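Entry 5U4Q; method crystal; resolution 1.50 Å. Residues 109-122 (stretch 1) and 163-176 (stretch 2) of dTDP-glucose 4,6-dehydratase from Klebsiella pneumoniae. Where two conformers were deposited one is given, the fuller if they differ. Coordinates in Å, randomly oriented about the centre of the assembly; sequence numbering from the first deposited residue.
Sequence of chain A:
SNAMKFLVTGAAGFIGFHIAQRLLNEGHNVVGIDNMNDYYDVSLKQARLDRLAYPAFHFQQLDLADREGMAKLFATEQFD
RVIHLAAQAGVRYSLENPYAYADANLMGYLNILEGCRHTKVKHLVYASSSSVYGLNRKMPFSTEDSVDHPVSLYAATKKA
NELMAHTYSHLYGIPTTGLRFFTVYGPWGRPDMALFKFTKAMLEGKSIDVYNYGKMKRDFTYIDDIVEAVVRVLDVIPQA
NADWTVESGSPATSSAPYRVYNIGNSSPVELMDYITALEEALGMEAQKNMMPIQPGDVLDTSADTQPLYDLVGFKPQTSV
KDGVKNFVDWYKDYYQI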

ATOM      1  N   TYR A 109      -4.869   9.341   0.137  1.00 13.34           N
ATOM      2  CA  TYR A 109      -3.475   9.659  -0.164  1.00 13.27           C
ATOM      3  C   TYR A 109      -3.339   9.940  -1.663  1.00 14.46           C
ATOM      4  O   TYR A 109      -2.601  10.836  -2.062  1.00 13.46           O
ATOM      5  CB  TYR A 109      -2.524   8.546   0.313  1.00 13.21           C
ATOM      6  CG  TYR A 109      -1.067   8.991   0.271  1.00 13.44           C
ATOM      7  CD1 TYR A 109      -0.575   9.866   1.205  1.00 15.10           C
ATOM      8  CD2 TYR A 109      -0.211   8.566  -0.725  1.00 12.64           C
ATOM      9  CE1 TYR A 109       0.748  10.322   1.144  1.00 15.70           C
ATOM     10  CE2 TYR A 109       1.086   9.002  -0.800  1.00 13.17           C
ATOM     11  CZ  TYR A 109       1.579   9.865   0.149  1.00 13.51           C
ATOM     12  OH  TYR A 109       2.878  10.310   0.072  1.00 14.26           O
ATOM     13  N   LEU A 110      -4.046   9.182  -2.499  1.00 13.35           N
ATOM     14  CA  LEU A 110      -4.011   9.449  -3.935  1.00 14.25           C
ATOM     15  C   LEU A 110      -4.553  10.844  -4.234  1.00 15.00           C
ATOM     16  O   LEU A 110      -3.974  11.534  -5.062  1.00 14.52           O
ATOM     17  CB  LEU A 110      -4.785   8.408  -4.731  1.00 15.52           C
ATOM     18  CG  LEU A 110      -4.741   8.600  -6.260  1.00 16.68           C
ATOM     19  CD1 LEU A 110      -3.333   8.645  -6.831  1.00 17.97           C
ATOM     20  CD2 LEU A 110      -5.580   7.530  -6.952  1.00 19.83           C
ATOM     21  N   ASN A 111      -5.638  11.258  -3.562  1.00 13.86           N
ATOM     22  CA  ASN A 111      -6.176  12.623  -3.786  1.00 14.74           C
ATOM     23  C   ASN A 111      -5.123  13.671  -3.450  1.00 15.03           C
ATOM     24  O   ASN A 111      -4.990  14.671  -4.153  1.00 16.13           O
ATOM     25  CB  ASN A 111      -7.490  12.841  -3.028  1.00 15.47           C
ATOM     26  CG  ASN A 111      -8.605  11.979  -3.575  1.00 17.46           C
ATOM     27  OD1 ASN A 111      -8.533  11.551  -4.733  1.00 22.56           O
ATOM     28  ND2 ASN A 111      -9.617  11.682  -2.761  1.00 17.69           N
ATOM     29  N   ILE A 112      -4.382  13.464  -2.365  1.00 14.27           N
ATOM     30  CA  ILE A 112      -3.289  14.359  -2.019  1.00 14.43           C
ATOM     31  C   ILE A 112      -2.239  14.384  -3.154  1.00 14.46           C
ATOM     32  O   ILE A 112      -1.792  15.475  -3.564  1.00 14.09           O
ATOM     33  CB  ILE A 112      -2.601  13.924  -0.685  1.00 14.64           C
ATOM     34  CG1 ILE A 112      -3.518  14.145   0.515  1.00 16.22           C
ATOM     35  CG2 ILE A 112      -1.254  14.616  -0.458  1.00 16.15           C
ATOM     36  CD1 ILE A 112      -3.662  15.573   0.955  1.00 16.10           C
ATOM     37  N   LEU A 113      -1.812  13.203  -3.626  1.00 13.20           N
ATOM     38  CA  LEU A 113      -0.777  13.143  -4.664  1.00 13.42           C
ATOM     39  C   LEU A 113      -1.234  13.821  -5.952  1.00 13.47           C
ATOM     40  O   LEU A 113      -0.467  14.555  -6.565  1.00 14.92           O
ATOM     41  CB  LEU A 113      -0.349  11.710  -4.932  1.00 14.02           C
ATOM     42  CG  LEU A 113       0.437  11.002  -3.822  1.00 13.73           C
ATOM     43  CD1 LEU A 113       0.603   9.526  -4.179  1.00 14.68           C
ATOM     44  CD2 LEU A 113       1.777  11.658  -3.614  1.00 14.92           C
ATOM     45  N   GLU A 114      -2.486  13.569  -6.323  1.00 14.25           N
ATOM     46  CA  GLU A 114      -3.062  14.195  -7.528  1.00 15.76           C
ATOM     47  C   GLU A 114      -3.093  15.698  -7.400  1.00 15.96           C
ATOM     48  O   GLU A 114      -2.755  16.415  -8.357  1.00 16.09           O
ATOM     49  CB  GLU A 114      -4.433  13.614  -7.842  1.00 16.49           C
ATOM     50  CG  GLU A 114      -4.338  12.278  -8.561  1.00 17.41           C
ATOM     51  CD  GLU A 114      -3.821  12.430  -9.987  1.00 18.04           C
ATOM     52  OE1 GLU A 114      -4.604  12.980 -10.792  1.00 20.23           O
ATOM     53  OE2 GLU A 114      -2.697  11.996 -10.308  1.00 17.55           O
ATOM     54  N   GLY A 115      -3.494  16.197  -6.227  1.00 14.25           N
ATOM     55  CA  GLY A 115      -3.533  17.630  -5.972  1.00 14.21           C
ATOM     56  C   GLY A 115      -2.139  18.223  -6.097  1.00 14.26           C
ATOM     57  O   GLY A 115      -1.923  19.296  -6.746  1.00 15.73           O
ATOM     58  N   CYS A 116      -1.145  17.542  -5.534  1.00 14.67           N
ATOM     59  CA  CYS A 116       0.240  18.010  -5.618  1.00 15.51           C
ATOM     60  C   CYS A 116       0.764  17.995  -7.053  1.00 16.26           C
ATOM     61  O   CYS A 116       1.488  18.904  -7.454  1.00 16.62           O
ATOM     62  CB  CYS A 116       1.162  17.170  -4.735  1.00 15.85           C
ATOM     63  SG  CYS A 116       0.900  17.391  -2.958  1.00 17.00           S
ATOM     64  N   ARG A 117       0.397  16.962  -7.794  1.00 15.95           N
ATOM     65  CA  ARG A 117       0.802  16.811  -9.178  1.00 16.80           C
ATOM     66  C   ARG A 117       0.240  17.933 -10.046  1.00 16.79           C
ATOM     67  O   ARG A 117       0.989  18.640 -10.744  1.00 18.40           O
ATOM     68  CB  ARG A 117       0.305  15.470  -9.699  1.00 17.16           C
ATOM     69  CG  ARG A 117       0.510  15.238 -11.188  1.00 18.10           C
ATOM     70  CD  ARG A 117      -0.238  14.003 -11.584  1.00 18.20           C
ATOM     71  NE  ARG A 117      -0.186  13.799 -13.024  1.00 20.02           N
ATOM     72  CZ  ARG A 117      -0.889  12.879 -13.679  1.00 21.78           C
ATOM     73  NH1 ARG A 117      -1.717  12.061 -13.045  1.00 21.33           N
ATOM     74  NH2 ARG A 117      -0.738  12.757 -15.000  1.00 22.67           N
ATOM     75  N   HIS A 118      -1.068  18.080 -10.033  1.00 16.81           N
ATOM     76  CA  HIS A 118      -1.711  19.046 -10.945  1.00 17.11           C
ATOM     77  C   HIS A 118      -1.487  20.508 -10.620  1.00 19.95           C
ATOM     78  O   HIS A 118      -1.599  21.358 -11.519  1.00 22.62           O
ATOM     79  CB  HIS A 118      -3.176  18.693 -11.125  1.00 17.87           C
ATOM     80  CG  HIS A 118      -3.369  17.342 -11.736  1.00 19.31           C
ATOM     81  ND1 HIS A 118      -3.016  17.066 -13.043  1.00 22.55           N
ATOM     82  CD2 HIS A 118      -3.816  16.176 -11.213  1.00 21.68           C
ATOM     83  CE1 HIS A 118      -3.254  15.791 -13.300  1.00 22.74           C
ATOM     84  NE2 HIS A 118      -3.754  15.232 -12.216  1.00 22.43           N
ATOM     85  N   THR A 119      -1.164  20.814  -9.364  1.00 17.23           N
ATOM     86  CA  THR A 119      -0.894  22.207  -8.977  1.00 18.05           C
ATOM     87  C   THR A 119       0.590  22.463  -8.687  1.00 18.05           C
ATOM     88  O   THR A 119       0.952  23.526  -8.191  1.00 18.15           O
ATOM     89  CB  THR A 119      -1.775  22.677  -7.799  1.00 17.95           C
ATOM     90  OG1 THR A 119      -1.403  21.977  -6.604  1.00 17.71           O
ATOM     91  CG2 THR A 119      -3.255  22.469  -8.083  1.00 17.62           C
ATOM     92  N   LYS A 120       1.444  21.489  -8.985  1.00 17.55           N
ATOM     93  CA  LYS A 120       2.884  21.644  -8.842  1.00 19.69           C
ATOM     94  C   LYS A 120       3.345  22.113  -7.473  1.00 17.12           C
ATOM     95  O   LYS A 120       4.126  23.051  -7.319  1.00 18.40           O
ATOM     96  CB  LYS A 120       3.445  22.529  -9.962  1.00 22.38           C
ATOM     97  CG  LYS A 120       3.241  21.885 -11.333  1.00 27.76           C
ATOM     98  CD  LYS A 120       4.112  22.522 -12.402  1.00 36.06           C
ATOM     99  CE  LYS A 120       3.998  21.756 -13.718  1.00 40.41           C
ATOM    100  NZ  LYS A 120       4.970  22.238 -14.738  1.00 45.01           N
ATOM    101  N   VAL A 121       2.821  21.423  -6.471  1.00 16.82           N
ATOM    102  CA  VAL A 121       3.258  21.636  -5.079  1.00 15.91           C
ATOM    103  C   VAL A 121       4.765  21.381  -4.971  1.00 16.07           C
ATOM    104  O   VAL A 121       5.285  20.372  -5.491  1.00 16.80           O
ATOM    105  CB  VAL A 121       2.452  20.742  -4.132  1.00 15.85           C
ATOM    106  CG1 VAL A 121       3.113  20.634  -2.753  1.00 16.80           C
ATOM    107  CG2 VAL A 121       1.039  21.276  -4.031  1.00 16.16           C
ATOM    108  N   LYS A 122       5.479  22.301  -4.318  1.00 16.10           N
ATOM    109  CA  LYS A 122       6.943  22.215  -4.285  1.00 14.97           C
ATOM    110  C   LYS A 122       7.531  21.214  -3.301  1.00 15.05           C
ATOM    111  O   LYS A 122       8.688  20.823  -3.453  1.00 14.90           O
ATOM    112  CB  LYS A 122       7.553  23.599  -4.094  1.00 17.72           C
ATOM    113  CG  LYS A 122       7.271  24.497  -5.289  1.00 21.60           C
ATOM    114  CD  LYS A 122       8.103  25.764  -5.296  1.00 29.71           C
ATOM    115  CE  LYS A 122       7.973  26.500  -6.631  1.00 33.56           C
ATOM    116  NZ  LYS A 122       6.614  27.063  -6.840  1.00 37.13           N
ATOM    117  N   LEU A 163       5.235   3.964  -1.271  1.00 13.24           N
ATOM    118  CA  LEU A 163       5.363   3.461  -2.649  1.00 12.99           C
ATOM    119  C   LEU A 163       4.744   4.416  -3.640  1.00 13.81           C
ATOM    120  O   LEU A 163       5.313   4.687  -4.703  1.00 14.13           O
ATOM    121  CB  LEU A 163       4.733   2.082  -2.791  1.00 14.19           C
ATOM    122  CG  LEU A 163       5.453   0.930  -2.083  1.00 14.63           C
ATOM    123  CD1 LEU A 163       4.475  -0.206  -1.881  1.00 17.54           C
ATOM    124  CD2 LEU A 163       6.697   0.494  -2.850  1.00 15.88           C
HETATM  125  N   MSE A 164       3.568   4.933  -3.285  0.65 12.56           N
HETATM  126  CA  MSE A 164       2.857   5.876  -4.134  0.65 12.96           C
HETATM  127  C   MSE A 164       3.641   7.173  -4.245  0.65 12.89           C
HETATM  128  O   MSE A 164       3.756   7.744  -5.329  0.65 13.34           O
HETATM  129  CB  MSE A 164       1.427   6.067  -3.599  0.65 12.87           C
HETATM  130  CG  MSE A 164       0.638   4.752  -3.668  0.65 12.97           C
HETATM  131 SE   MSE A 164      -0.929   4.732  -2.459  0.65 13.64          SE
HETATM  132  CE  MSE A 164      -2.048   6.065  -3.355  0.65 14.26           C
ATOM    133  N   ALA A 165       4.199   7.648  -3.128  1.00 13.43           N
ATOM    134  CA  ALA A 165       5.035   8.851  -3.132  1.00 12.64           C
ATOM    135  C   ALA A 165       6.228   8.651  -4.085  1.00 13.62           C
ATOM    136  O   ALA A 165       6.538   9.543  -4.898  1.00 13.20           O
ATOM    137  CB  ALA A 165       5.536   9.199  -1.730  1.00 12.32           C
ATOM    138  N   HIS A 166       6.834   7.478  -4.025  1.00 13.10           N
ATOM    139  CA  HIS A 166       7.996   7.209  -4.893  1.00 13.35           C
ATOM    140  C   HIS A 166       7.602   7.358  -6.362  1.00 13.96           C
ATOM    141  O   HIS A 166       8.302   8.025  -7.143  1.00 13.79           O
ATOM    142  CB  HIS A 166       8.568   5.827  -4.697  1.00 13.53           C
ATOM    143  CG  HIS A 166       9.786   5.620  -5.517  1.00 13.51           C
ATOM    144  ND1 HIS A 166       9.758   5.051  -6.778  1.00 13.84           N
ATOM    145  CD2 HIS A 166      11.056   6.049  -5.319  1.00 15.06           C
ATOM    146  CE1 HIS A 166      10.968   5.125  -7.306  1.00 16.06           C
ATOM    147  NE2 HIS A 166      11.778   5.707  -6.437  1.00 15.39           N
ATOM    148  N   THR A 167       6.477   6.743  -6.746  0.70 14.09           N
ATOM    149  CA  THR A 167       6.028   6.835  -8.143  0.70 14.68           C
ATOM    150  C   THR A 167       5.718   8.272  -8.597  0.70 15.15           C
ATOM    151  O   THR A 167       6.029   8.641  -9.712  0.70 15.82           O
ATOM    152  CB  THR A 167       4.784   5.943  -8.465  0.70 16.28           C
ATOM    153  OG1 THR A 167       3.613   6.503  -7.881  0.70 19.94           O
ATOM    154  CG2 THR A 167       4.950   4.550  -8.002  0.70 16.05           C
ATOM    155  N   TYR A 168       5.122   9.085  -7.735  1.00 13.79           N
ATOM    156  CA  TYR A 168       4.813  10.466  -8.085  1.00 14.14           C
ATOM    157  C   TYR A 168       6.078  11.331  -8.150  1.00 14.45           C
ATOM    158  O   TYR A 168       6.183  12.223  -9.018  1.00 14.51           O
ATOM    159  CB  TYR A 168       3.714  11.023  -7.161  1.00 13.80           C
ATOM    160  CG  TYR A 168       2.345  10.724  -7.716  1.00 15.42           C
ATOM    161  CD1 TYR A 168       1.920   9.421  -7.918  1.00 16.25           C
ATOM    162  CD2 TYR A 168       1.494  11.749  -8.094  1.00 14.43           C
ATOM    163  CE1 TYR A 168       0.687   9.146  -8.499  1.00 15.35           C
ATOM    164  CE2 TYR A 168       0.248  11.481  -8.646  1.00 13.70           C
ATOM    165  CZ  TYR A 168      -0.138  10.179  -8.864  1.00 14.25           C
ATOM    166  OH  TYR A 168      -1.355   9.876  -9.443  1.00 16.56           O
ATOM    167  N   SER A 169       6.999  11.109  -7.235  1.00 13.72           N
ATOM    168  CA  SER A 169       8.306  11.804  -7.292  1.00 13.93           C
ATOM    169  C   SER A 169       9.034  11.447  -8.588  1.00 14.22           C
ATOM    170  O   SER A 169       9.604  12.314  -9.247  1.00 15.00           O
ATOM    171  CB  SER A 169       9.203  11.441  -6.112  1.00 14.08           C
ATOM    172  OG  SER A 169       8.682  11.994  -4.920  1.00 14.61           O
ATOM    173  N   HIS A 170       9.027  10.164  -8.924  1.00 14.65           N
ATOM    174  CA  HIS A 170       9.708   9.697 -10.122  1.00 15.12           C
ATOM    175  C   HIS A 170       9.089  10.261 -11.412  1.00 16.33           C
ATOM    176  O   HIS A 170       9.806  10.808 -12.290  1.00 18.64           O
ATOM    177  CB  HIS A 170       9.712   8.172 -10.191  1.00 15.82           C
ATOM    178  CG  HIS A 170      10.219   7.654 -11.495  1.00 15.95           C
ATOM    179  ND1 HIS A 170      11.559   7.628 -11.817  1.00 17.96           N
ATOM    180  CD2 HIS A 170       9.551   7.206 -12.590  1.00 17.95           C
ATOM    181  CE1 HIS A 170      11.695   7.147 -13.045  1.00 19.56           C
ATOM    182  NE2 HIS A 170      10.496   6.896 -13.537  1.00 18.08           N
ATOM    183  N   LEU A 171       7.786  10.101 -11.545  1.00 14.78           N
ATOM    184  CA  LEU A 171       7.075  10.494 -12.775  1.00 15.58           C
ATOM    185  C   LEU A 171       6.900  11.976 -12.963  1.00 15.79           C
ATOM    186  O   LEU A 171       6.974  12.468 -14.098  1.00 18.29           O
ATOM    187  CB  LEU A 171       5.690   9.860 -12.805  1.00 17.46           C
ATOM    188  CG  LEU A 171       5.656   8.350 -13.022  1.00 19.97           C
ATOM    189  CD1 LEU A 171       4.242   7.847 -12.823  1.00 21.28           C
ATOM    190  CD2 LEU A 171       6.161   7.971 -14.411  1.00 22.48           C
ATOM    191  N   TYR A 172       6.650  12.702 -11.868  1.00 15.03           N
ATOM    192  CA  TYR A 172       6.234  14.094 -11.984  1.00 14.71           C
ATOM    193  C   TYR A 172       7.174  15.081 -11.307  1.00 14.96           C
ATOM    194  O   TYR A 172       6.937  16.300 -11.370  1.00 17.04           O
ATOM    195  CB  TYR A 172       4.828  14.261 -11.446  1.00 16.17           C
ATOM    196  CG  TYR A 172       3.872  13.241 -11.970  1.00 16.98           C
ATOM    197  CD1 TYR A 172       3.616  13.162 -13.331  1.00 17.21           C
ATOM    198  CD2 TYR A 172       3.236  12.333 -11.117  1.00 17.77           C
ATOM    199  CE1 TYR A 172       2.727  12.228 -13.828  1.00 19.93           C
ATOM    200  CE2 TYR A 172       2.343  11.394 -11.604  1.00 17.77           C
ATOM    201  CZ  TYR A 172       2.105  11.332 -12.967  1.00 18.72           C
ATOM    202  OH  TYR A 172       1.234  10.380 -13.477  1.00 19.97           O
ATOM    203  N   GLY A 173       8.195  14.551 -10.648  1.00 15.15           N
ATOM    204  CA  GLY A 173       9.208  15.381  -9.986  1.00 15.58           C
ATOM    205  C   GLY A 173       8.738  16.081  -8.725  1.00 17.13           C
ATOM    206  O   GLY A 173       9.375  17.037  -8.284  1.00 18.66           O
ATOM    207  N   ILE A 174       7.624  15.630  -8.157  1.00 15.66           N
ATOM    208  CA  ILE A 174       7.109  16.207  -6.921  1.00 15.18           C
ATOM    209  C   ILE A 174       8.035  15.754  -5.795  1.00 14.24           C
ATOM    210  O   ILE A 174       8.157  14.553  -5.563  1.00 14.69           O
ATOM    211  CB  ILE A 174       5.700  15.677  -6.604  1.00 15.64           C
ATOM    212  CG1 ILE A 174       4.756  15.935  -7.785  1.00 17.03           C
ATOM    213  CG2 ILE A 174       5.169  16.326  -5.327  1.00 16.75           C
ATOM    214  CD1 ILE A 174       3.518  15.059  -7.800  1.00 19.45           C
ATOM    215  N   PRO A 175       8.677  16.687  -5.079  1.00 13.57           N
ATOM    216  CA  PRO A 175       9.539  16.238  -4.003  1.00 13.58           C
ATOM    217  C   PRO A 175       8.730  15.726  -2.822  1.00 12.97           C
ATOM    218  O   PRO A 175       7.792  16.386  -2.410  1.00 13.90           O
ATOM    219  CB  PRO A 175      10.339  17.497  -3.649  1.00 13.91           C
ATOM    220  CG  PRO A 175      10.240  18.357  -4.897  1.00 14.04           C
ATOM    221  CD  PRO A 175       8.827  18.134  -5.294  1.00 14.43           C
ATOM    222  N   THR A 176       9.063  14.533  -2.341  1.00 12.60           N
ATOM    223  CA  THR A 176       8.301  13.943  -1.235  1.00 12.88           C
ATOM    224  C   THR A 176       9.216  13.502  -0.131  1.00 12.32           C
ATOM    225  O   THR A 176      10.312  12.931  -0.385  1.00 12.89           O
ATOM    226  CB  THR A 176       7.428  12.752  -1.689  1.00 13.28           C
ATOM    227  OG1 THR A 176       8.241  11.663  -2.169  1.00 12.86           O
ATOM    228  CG2 THR A 176       6.434  13.165  -2.766  1.00 14.39           C
TER

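Helices 109-118 and 163-172 run nearly parallel, their axes 15° apart and 10.7 Å at closest approach; the register pairs Leu 110 with Met 164, Leu 113 with Tyr 168 and Arg 117 with Tyr 172. Tyr 168 (chi1 -88°, m) is the central knob, seated among Leu 110, Leu 113, Glu 114 and Arg 117. Leu 113 CB lies over the Tyr 168 ring face, 3.9 Å from its centroid, and Leu 113 brings CD1 to 3.6 Å from Met 164 CB. Glu 114 points its CA-to-CB bond away, but chi1 to chi3, all between -70° and -80°, fold the carboxylate back, so that Tyr 168 OH donates to Glu 114 OE2 at 2.7 Å. Glu 114 OE2 also receives Arg 117 NH1 at 2.9 Å in a salt bridge. Arg 117, fully extended with chi1 to chi3 all t, lays its guanidinium flat on the Tyr 172 ring, centres 4.1 Å apart and planes at 14°, setting a cation against the pi face. At the other end, selenomethionine Met 164 (m,t,p) places CE in apolar contact 3.9 Å from Leu 110 CB and 4.1 Å from Tyr 109 CD2. Beyond the helices, Gly 173 turns the chain with positive phi, and Ile 174 (m,t) extends CD1 to an apolar contact 3.5 Å from Arg 117 CA.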